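Putative isomerase (Streptomyces coelicolor A3, PDB 2OQH) is a putative isomerase of the mandelate racemase/muconate lactonizing enzyme family, possibly acting as a glucarate dehydratase. Local coordinates at residues V8-V12 and A57-R61; T32-V36 and W47-G53; G211-E215 and K238-P242. All blocks are in the same frame, centred on the assembly; numbering follows the deposited sequence.

Overall arrangement
From the N terminus, strand 5-15 comes first; helix 54-63 later packs on it and closes the loop of interaction 1. Within that loop lies interaction 2, where strands 31-40 and 45-51 pair as a hairpin. The two touch: strand 31-40 is the middle strand of the three-stranded sheet, Val10 packs on Thr34, and Trp11 meets Trp47. Together they build the sheet and first helix of the N-terminal domain. Interaction 3 follows in series and crosses neither. It closes a short loop between helix 204-214 and the residues after helix 228-238, in the barrel domain beyond the chain's centre, its centre about 44 Å from that of interaction 1.

Interaction 1: V8-V12 and A57-R61; sequences VDVWV and AAIVR
Val10 lays its two methyl groups over the helix segment 57-61, each on a different residue. CG1 rests on Ala57, 3.9 Å from its CB, while CG2 reaches CG1 of Val60 at 3.5 Å. The torsion of Val10 (chi1 -165°) makes this division: CG1 lies opposite the backbone N and turns to Ala57, and CG2, opposite the carbonyl carbon, is left for Val60 and the aliphatic part of Arg61. The side chains of Val10 and Val60 meet at a slant. Val12 adds a second methyl to the same alanine, its CG2 only 3.4 Å from Ala57 CB, a tight carbon contact. Ala57 CB thus sits against methyls from two alternate strand residues, while Val8 touches Val60 only loosely.

Arg61 closes the exposed flank. Its chain is extended from CG to NE and slants across Val10, with CG near the CG2 methyl, until NH2 donates to the backbone O of Val10 at 2.9 Å. The bond is bent, with 140° at the hydrogen, and the nitrogen stands well above the carbonyl plane. Trp11 and Asp9 make the backbone bonds to strand 31-40, while Val10 O points away from that strand and is taken by Arg61.

Segments 57-61 and 8-12 run almost antiparallel, their axes 8.7 Å apart and 173° between their directions. Val8, Val10 and Val12 form the apolar floor under the helix, and Val60 also reaches helix 85-112. This layering of helices on a three-stranded antiparallel sheet is the capping-domain architecture of the enolase superfamily.

Interaction 2: T32-V36 and W47-G53; sequences TRTVV and WGETMWG
Arg33 curls back over segment 47-53 to meet Glu49, its NE 2.7 Å from Glu49 OE2 in a salt bridge. The accompanying hydrogen bond is weak, with only 122° at the hydrogen, and the guanidinium and carboxylate planes stand nearly perpendicular. Bends at chi2 and chi3 fold the guanidinium onto the strand, where one face lies over the Thr50-Met51 peptide, Met51 N standing above its centre. Glu49 OE2 also accepts from Leu302 N, and OE1 from Ala305 N, so both carboxylate oxygens are held by backbone N-H groups. Such an arrangement would probably stabilise its negative charge.

The strands are antiparallel, and two hydrogen-bonded pairs supply four backbone bonds: Thr34 with Thr50 and Val36 with Gly48. Thr50 N reaches Thr34 O at 2.9 Å, and Val36 N gives Gly48 O a nearly straight bond at 168°. Further along, Thr34 OG1 donates to Trp52 O at 2.7 Å. A water donates to Thr32 O at 2.8 Å and accepts from Arg33 NH1, with a weak third bond from Trp52 N. Thr50 OG1 is paired with Ala95 O, and Thr32 OG1 with Asn14. On the side of Val35 and Glu49, Val35 CG1 meets the edge of the Trp47 ring, 3.7 Å from CE3.

Strand 5-15 flanks strand 31-40 on its other edge. Thr34, Val36 and Thr50 face helix 54-63, Thr50 also touching helix 85-112, whereas Arg33 and Glu49 turn toward the loop around Leu302 and the start of helix 303-315.

Interaction 3: G211-E215 and K238-P242; sequences GIALE and KVRIP
Gly211 opens the contact with its bare backbone against Val239, whose CG1 lies 3.8 Å from Gly211 CA and whose CG2 is almost as near. Both methyls press on the same side of the glycine backbone, and the bare CA lets the helix and Val239 come close. The carbonyl O of Gly211 is approached by Ile241 CD1 at 3.3 Å. The next residue, Ile212, brings its backbone N near Val239 CG2. Leu214 then meets the same isoleucine, its CB 3.9 Å from Ile241 CD1. The terminal methyl of Ile241 is thus inserted between Gly211 and Leu214, carried there by an extended chi2 of 174°.

Glu215 makes the polar part of the contact. Its chain runs extended beyond CG, passing Ile241 CG1, and brings OE2 to the backbone N of Arg240 at 2.7 Å. The bond is fairly straight (161° at the hydrogen) and uses the anti side of the carboxylate, close to its plane. OE2 also lies against CB and CG of Arg240, whereas the guanidinium leads away, NE remaining 5.4 Å from OE2, so the grip is on the main chain and not on the charge. Arg240 is the centre of an inverse gamma turn, and a water lies 2.9 Å from Arg240 O and, at a long and weak distance, near Glu215 O.

The contact ties the C-terminal end of helix 204-214 to the loop leading from helix 228-238 into strand 243-245. Leu214 also packs on helix 175-188, and Pro242 is backbone-bonded to Leu222 of strand 221-223, so the loop passes from the outer helices of the barrel to its parallel strands.

Interaction 1: V8-V12 and A57-R61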
loop_
_atom_site.group_PDB
_atom_site.type_symbol
_atom_site.label_atom_id
_atom_site.label_comp_id
_atom_site.label_asym_id
_atom_site.label_seq_id
_atom_site.Cartn_x
_atom_site.Cartn_y
_atom_site.Cartn_z
ATOM N N VAL A 8 5.175 -23.989 -7.658
ATOM C CA VAL A 8 5.276 -22.666 -7.054
ATOM C C VAL A 8 6.661 -22.166 -7.432
ATOM O O VAL A 8 7.666 -22.643 -6.895
ATOM C CB VAL A 8 5.188 -22.717 -5.508
ATOM C CG1 VAL A 8 5.264 -21.305 -4.947
ATOM C CG2 VAL A 8 3.896 -23.393 -5.073
ATOM N N ASP A 9 6.722 -21.221 -8.367
ATOM C CA ASP A 9 8.001 -20.680 -8.816
ATOM C C ASP A 9 8.182 -19.231 -8.397
ATOM O O ASP A 9 7.239 -18.433 -8.445
ATOM C CB ASP A 9 8.102 -20.817 -10.330
ATOM C CG ASP A 9 8.150 -22.263 -10.768
ATOM O OD1 ASP A 9 9.116 -22.955 -10.374
ATOM O OD2 ASP A 9 7.230 -22.709 -11.482
ATOM N N VAL A 10 9.401 -18.892 -7.999
ATOM C CA VAL A 10 9.687 -17.548 -7.523
ATOM C C VAL A 10 10.823 -16.868 -8.274
ATOM O O VAL A 10 11.871 -17.468 -8.515
ATOM C CB VAL A 10 10.050 -17.578 -6.020
ATOM C CG1 VAL A 10 9.997 -16.174 -5.440
ATOM C CG2 VAL A 10 9.103 -18.514 -5.274
ATOM N N TRP A 11 10.598 -15.611 -8.648
ATOM C CA TRP A 11 11.600 -14.816 -9.353
ATOM C C TRP A 11 11.783 -13.520 -8.584
ATOM O O TRP A 11 10.847 -13.031 -7.964
ATOM C CB TRP A 11 11.128 -14.433 -10.760
ATOM C CG TRP A 11 11.003 -15.551 -11.756
ATOM C CD1 TRP A 11 11.962 -15.988 -12.630
ATOM C CD2 TRP A 11 9.828 -16.328 -12.025
ATOM N NE1 TRP A 11 11.448 -16.985 -13.431
ATOM C CE2 TRP A 11 10.140 -17.213 -13.079
ATOM C CE3 TRP A 11 8.537 -16.361 -11.477
ATOM C CZ2 TRP A 11 9.206 -18.122 -13.598
ATOM C CZ3 TRP A 11 7.606 -17.269 -11.997
ATOM C CH2 TRP A 11 7.948 -18.133 -13.043
ATOM N N VAL A 12 12.991 -12.977 -8.620
ATOM C CA VAL A 12 13.271 -11.692 -7.994
ATOM C C VAL A 12 13.638 -10.829 -9.192
ATOM O O VAL A 12 14.453 -11.227 -10.022
ATOM C CB VAL A 12 14.459 -11.747 -7.008
ATOM C CG1 VAL A 12 14.777 -10.343 -6.505
ATOM C CG2 VAL A 12 14.107 -12.631 -5.824
ATOM N N ALA A 57 12.084 -13.808 -1.305
ATOM C CA ALA A 57 12.063 -14.931 -2.225
ATOM C C ALA A 57 12.474 -16.201 -1.480
ATOM O O ALA A 57 11.952 -17.277 -1.751
ATOM C CB ALA A 57 13.011 -14.673 -3.384
ATOM N N ALA A 58 13.399 -16.074 -0.531
ATOM C CA ALA A 58 13.855 -17.238 0.228
ATOM C C ALA A 58 12.738 -17.832 1.087
ATOM O O ALA A 58 12.609 -19.051 1.198
ATOM C CB ALA A 58 15.039 -16.862 1.109
ATOM N N ILE A 59 11.932 -16.967 1.693
ATOM C CA ILE A 59 10.830 -17.410 2.540
ATOM C C ILE A 59 9.782 -18.155 1.718
ATOM O O ILE A 59 9.268 -19.192 2.145
ATOM C CB ILE A 59 10.157 -16.212 3.251
ATOM C CG1 ILE A 59 11.176 -15.479 4.122
ATOM C CG2 ILE A 59 9.001 -16.696 4.122
ATOM C CD1 ILE A 59 10.636 -14.206 4.744
ATOM N N VAL A 60 9.467 -17.633 0.537
ATOM C CA VAL A 60 8.472 -18.271 -0.315
ATOM C C VAL A 60 8.912 -19.670 -0.718
ATOM O O VAL A 60 8.123 -20.612 -0.686
ATOM C CB VAL A 60 8.214 -17.465 -1.591
ATOM C CG1 VAL A 60 7.116 -18.137 -2.410
ATOM C CG2 VAL A 60 7.816 -16.047 -1.234
ATOM N N ARG A 61 10.178 -19.816 -1.097
ATOM C CA ARG A 61 10.660 -21.127 -1.495
ATOM C C ARG A 61 10.645 -22.106 -0.331
ATOM O O ARG A 61 10.461 -23.303 -0.536
ATOM C CB ARG A 61 12.056 -21.016 -2.107
ATOM C CG ARG A 61 12.036 -20.289 -3.453
ATOM C CD ARG A 61 13.427 -20.160 -4.031
ATOM N NE ARG A 61 13.419 -19.442 -5.305
ATOM C CZ ARG A 61 14.221 -18.418 -5.584
ATOM N NH1 ARG A 61 15.094 -17.991 -4.674
ATOM N NH2 ARG A 61 14.150 -17.822 -6.768
#

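Interaction 2: T32-V36 and W47-G53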
loop_
_atom_site.group_PDB
_atom_site.type_symbol
_atom_site.label_atom_id
_atom_site.label_comp_id
_atom_site.label_asym_id
_atom_site.label_seq_id
_atom_site.Cartn_x
_atom_site.Cartn_y
_atom_site.Cartn_z
ATOM N N THR A 32 13.196 -3.310 -6.593
ATOM C CA THR A 32 13.271 -4.763 -6.586
ATOM C C THR A 32 11.978 -5.366 -6.033
ATOM O O THR A 32 11.460 -4.905 -5.017
ATOM C CB THR A 32 14.483 -5.236 -5.744
ATOM O OG1 THR A 32 15.700 -4.795 -6.366
ATOM C CG2 THR A 32 14.505 -6.745 -5.638
ATOM N N ARG A 33 11.463 -6.393 -6.711
ATOM C CA ARG A 33 10.232 -7.062 -6.304
ATOM C C ARG A 33 10.331 -8.576 -6.503
ATOM O O ARG A 33 11.064 -9.051 -7.371
ATOM C CB ARG A 33 9.044 -6.543 -7.125
ATOM C CG ARG A 33 8.888 -5.028 -7.139
ATOM C CD ARG A 33 8.394 -4.495 -5.806
ATOM N NE ARG A 33 7.036 -4.944 -5.510
ATOM C CZ ARG A 33 6.306 -4.486 -4.495
ATOM N NH1 ARG A 33 6.803 -3.566 -3.680
ATOM N NH2 ARG A 33 5.075 -4.940 -4.297
ATOM N N THR A 34 9.583 -9.324 -5.699
ATOM C CA THR A 34 9.554 -10.777 -5.799
ATOM C C THR A 34 8.244 -11.176 -6.477
ATOM O O THR A 34 7.168 -10.740 -6.062
ATOM C CB THR A 34 9.616 -11.447 -4.403
ATOM O OG1 THR A 34 10.922 -11.274 -3.840
ATOM C CG2 THR A 34 9.304 -12.941 -4.507
ATOM N N VAL A 35 8.334 -11.988 -7.528
ATOM C CA VAL A 35 7.145 -12.439 -8.248
ATOM C C VAL A 35 6.962 -13.939 -8.060
ATOM O O VAL A 35 7.929 -14.703 -8.103
ATOM C CB VAL A 35 7.249 -12.144 -9.755
ATOM C CG1 VAL A 35 5.953 -12.528 -10.446
ATOM C CG2 VAL A 35 7.552 -10.671 -9.976
ATOM N N VAL A 36 5.719 -14.359 -7.859
ATOM C CA VAL A 36 5.420 -15.770 -7.641
ATOM C C VAL A 36 4.363 -16.271 -8.615
ATOM O O VAL A 36 3.453 -15.526 -8.977
ATOM C CB VAL A 36 4.902 -15.995 -6.198
ATOM C CG1 VAL A 36 4.508 -17.453 -5.995
ATOM C CG2 VAL A 36 5.969 -15.570 -5.193
ATOM N N TRP A 47 -0.637 -15.407 -10.461
ATOM C CA TRP A 47 0.554 -14.593 -10.253
ATOM C C TRP A 47 0.419 -13.641 -9.081
ATOM O O TRP A 47 -0.663 -13.120 -8.806
ATOM C CB TRP A 47 0.878 -13.778 -11.505
ATOM C CG TRP A 47 1.269 -14.623 -12.670
ATOM C CD1 TRP A 47 0.434 -15.255 -13.537
ATOM C CD2 TRP A 47 2.603 -14.977 -13.061
ATOM N NE1 TRP A 47 1.162 -15.981 -14.450
ATOM C CE2 TRP A 47 2.498 -15.826 -14.180
ATOM C CE3 TRP A 47 3.878 -14.654 -12.572
ATOM C CZ2 TRP A 47 3.623 -16.366 -14.823
ATOM C CZ3 TRP A 47 5.004 -15.192 -13.212
ATOM C CH2 TRP A 47 4.864 -16.037 -14.326
ATOM N N GLY A 48 1.538 -13.414 -8.404
ATOM C CA GLY A 48 1.559 -12.514 -7.267
ATOM C C GLY A 48 2.869 -11.755 -7.259
ATOM O O GLY A 48 3.881 -12.247 -7.761
ATOM N N GLU A 49 2.850 -10.555 -6.694
ATOM C CA GLU A 49 4.038 -9.723 -6.624
ATOM C C GLU A 49 4.093 -9.123 -5.230
ATOM O O GLU A 49 3.066 -8.710 -4.687
ATOM C CB GLU A 49 3.958 -8.599 -7.657
ATOM C CG GLU A 49 5.092 -7.591 -7.586
ATOM C CD GLU A 49 4.650 -6.191 -7.993
ATOM O OE1 GLU A 49 3.838 -6.063 -8.934
ATOM O OE2 GLU A 49 5.123 -5.215 -7.372
ATOM N N THR A 50 5.285 -9.080 -4.647
ATOM C CA THR A 50 5.419 -8.521 -3.314
ATOM C C THR A 50 6.744 -7.769 -3.210
ATOM O O THR A 50 7.521 -7.736 -4.160
ATOM C CB THR A 50 5.315 -9.634 -2.242
ATOM O OG1 THR A 50 5.116 -9.040 -0.954
ATOM C CG2 THR A 50 6.571 -10.490 -2.218
HETATM N N MSE A 51 7.004 -7.174 -2.054
HETATM C CA MSE A 51 8.210 -6.384 -1.849
HETATM C C MSE A 51 9.531 -7.142 -1.721
HETATM O O MSE A 51 9.565 -8.350 -1.482
HETATM C CB MSE A 51 8.026 -5.513 -0.614
HETATM C CG MSE A 51 8.226 -6.269 0.680
HETATM SE SE MSE A 51 7.742 -5.224 2.219
HETATM C CE MSE A 51 9.203 -3.966 2.261
ATOM N N TRP A 52 10.617 -6.389 -1.884
ATOM C CA TRP A 52 11.988 -6.881 -1.781
ATOM C C TRP A 52 12.344 -8.094 -2.621
ATOM O O TRP A 52 11.506 -8.639 -3.336
ATOM C CB TRP A 52 12.322 -7.136 -0.311
ATOM C CG TRP A 52 12.419 -5.869 0.486
ATOM C CD1 TRP A 52 11.725 -4.709 0.271
ATOM C CD2 TRP A 52 13.218 -5.644 1.653
ATOM N NE1 TRP A 52 12.044 -3.783 1.231
ATOM C CE2 TRP A 52 12.956 -4.330 2.093
ATOM C CE3 TRP A 52 14.128 -6.429 2.374
ATOM C CZ2 TRP A 52 13.573 -3.780 3.223
ATOM C CZ3 TRP A 52 14.742 -5.879 3.502
ATOM C CH2 TRP A 52 14.458 -4.569 3.912
ATOM N N GLY A 53 13.605 -8.509 -2.526
ATOM C CA GLY A 53 14.078 -9.639 -3.305
ATOM C C GLY A 53 14.548 -10.866 -2.541
ATOM O O GLY A 53 13.736 -11.581 -1.947
HETATM O O HOH W 1 9.992 -3.385 -3.108
#

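Interaction 3: G211-E215 and K238-P242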
loop_
_atom_site.group_PDB
_atom_site.type_symbol
_atom_site.label_atom_id
_atom_site.label_comp_id
_atom_site.label_asym_id
_atom_site.label_seq_id
_atom_site.Cartn_x
_atom_site.Cartn_y
_atom_site.Cartn_z
ATOM N N GLY A 211 1.596 19.523 15.596
ATOM C CA GLY A 211 0.207 19.186 15.340
ATOM C C GLY A 211 -0.710 20.355 15.625
ATOM O O GLY A 211 -1.605 20.670 14.840
ATOM N N ILE A 212 -0.483 21.006 16.758
ATOM C CA ILE A 212 -1.282 22.157 17.134
ATOM C C ILE A 212 -1.156 23.244 16.057
ATOM O O ILE A 212 -2.148 23.852 15.657
ATOM C CB ILE A 212 -0.829 22.707 18.493
ATOM C CG1 ILE A 212 -1.162 21.693 19.591
ATOM C CG2 ILE A 212 -1.497 24.043 18.772
ATOM C CD1 ILE A 212 -0.679 22.096 20.963
ATOM N N ALA A 213 0.064 23.467 15.578
ATOM C CA ALA A 213 0.306 24.472 14.550
ATOM C C ALA A 213 -0.332 24.107 13.209
ATOM O O ALA A 213 -0.656 24.986 12.413
ATOM C CB ALA A 213 1.802 24.673 14.370
ATOM N N LEU A 214 -0.524 22.812 12.963
ATOM C CA LEU A 214 -1.106 22.348 11.706
ATOM C C LEU A 214 -2.632 22.296 11.683
ATOM O O LEU A 214 -3.235 22.165 10.614
ATOM C CB LEU A 214 -0.551 20.967 11.361
ATOM C CG LEU A 214 0.954 20.889 11.086
ATOM C CD1 LEU A 214 1.374 19.426 10.989
ATOM C CD2 LEU A 214 1.289 21.639 9.802
ATOM N N GLU A 215 -3.257 22.392 12.852
ATOM C CA GLU A 215 -4.714 22.340 12.935
ATOM C C GLU A 215 -5.405 23.365 12.037
ATOM O O GLU A 215 -6.486 23.108 11.525
ATOM C CB GLU A 215 -5.183 22.558 14.378
ATOM C CG GLU A 215 -4.591 21.589 15.385
ATOM C CD GLU A 215 -5.190 21.739 16.772
ATOM O OE1 GLU A 215 -5.468 22.881 17.194
ATOM O OE2 GLU A 215 -5.369 20.710 17.448
ATOM N N LYS A 238 -4.214 15.299 22.414
ATOM C CA LYS A 238 -4.033 16.749 22.364
ATOM C C LYS A 238 -4.266 17.447 21.024
ATOM O O LYS A 238 -4.768 18.572 20.991
ATOM C CB LYS A 238 -2.621 17.096 22.854
ATOM C CG LYS A 238 -2.442 17.060 24.360
ATOM C CD LYS A 238 -3.018 18.322 24.985
ATOM C CE LYS A 238 -3.027 18.273 26.504
ATOM N NZ LYS A 238 -1.678 18.429 27.108
ATOM N N VAL A 239 -3.894 16.785 19.934
ATOM C CA VAL A 239 -3.998 17.352 18.591
ATOM C C VAL A 239 -5.316 17.053 17.884
ATOM O O VAL A 239 -5.704 15.892 17.747
ATOM C CB VAL A 239 -2.829 16.845 17.714
ATOM C CG1 VAL A 239 -2.975 17.362 16.290
ATOM C CG2 VAL A 239 -1.506 17.303 18.312
ATOM N N ARG A 240 -5.982 18.110 17.420
ATOM C CA ARG A 240 -7.264 17.986 16.736
ATOM C C ARG A 240 -7.138 17.788 15.227
ATOM O O ARG A 240 -7.627 18.596 14.441
ATOM C CB ARG A 240 -8.135 19.216 16.994
ATOM C CG ARG A 240 -8.333 19.570 18.456
ATOM C CD ARG A 240 -9.195 20.830 18.544
ATOM N NE ARG A 240 -10.592 20.498 18.735
ATOM C CZ ARG A 240 -11.604 21.332 18.524
ATOM N NH1 ARG A 240 -11.391 22.572 18.095
ATOM N NH2 ARG A 240 -12.836 20.926 18.774
ATOM N N ILE A 241 -6.482 16.704 14.843
ATOM C CA ILE A 241 -6.303 16.345 13.444
ATOM C C ILE A 241 -6.457 14.827 13.389
ATOM O O ILE A 241 -5.969 14.124 14.272
ATOM C CB ILE A 241 -4.882 16.682 12.946
ATOM C CG1 ILE A 241 -4.563 18.153 13.196
ATOM C CG2 ILE A 241 -4.769 16.375 11.462
ATOM C CD1 ILE A 241 -3.121 18.519 12.865
ATOM N N PRO A 242 -7.148 14.297 12.369
ATOM C CA PRO A 242 -7.267 12.834 12.346
ATOM C C PRO A 242 -5.864 12.209 12.298
ATOM O O PRO A 242 -5.009 12.644 11.528
ATOM C CB PRO A 242 -8.075 12.575 11.076
ATOM C CG PRO A 242 -8.943 13.792 10.982
ATOM C CD PRO A 242 -7.972 14.910 11.313
HETATM O O HOH W 2 -7.475 19.767 11.838
#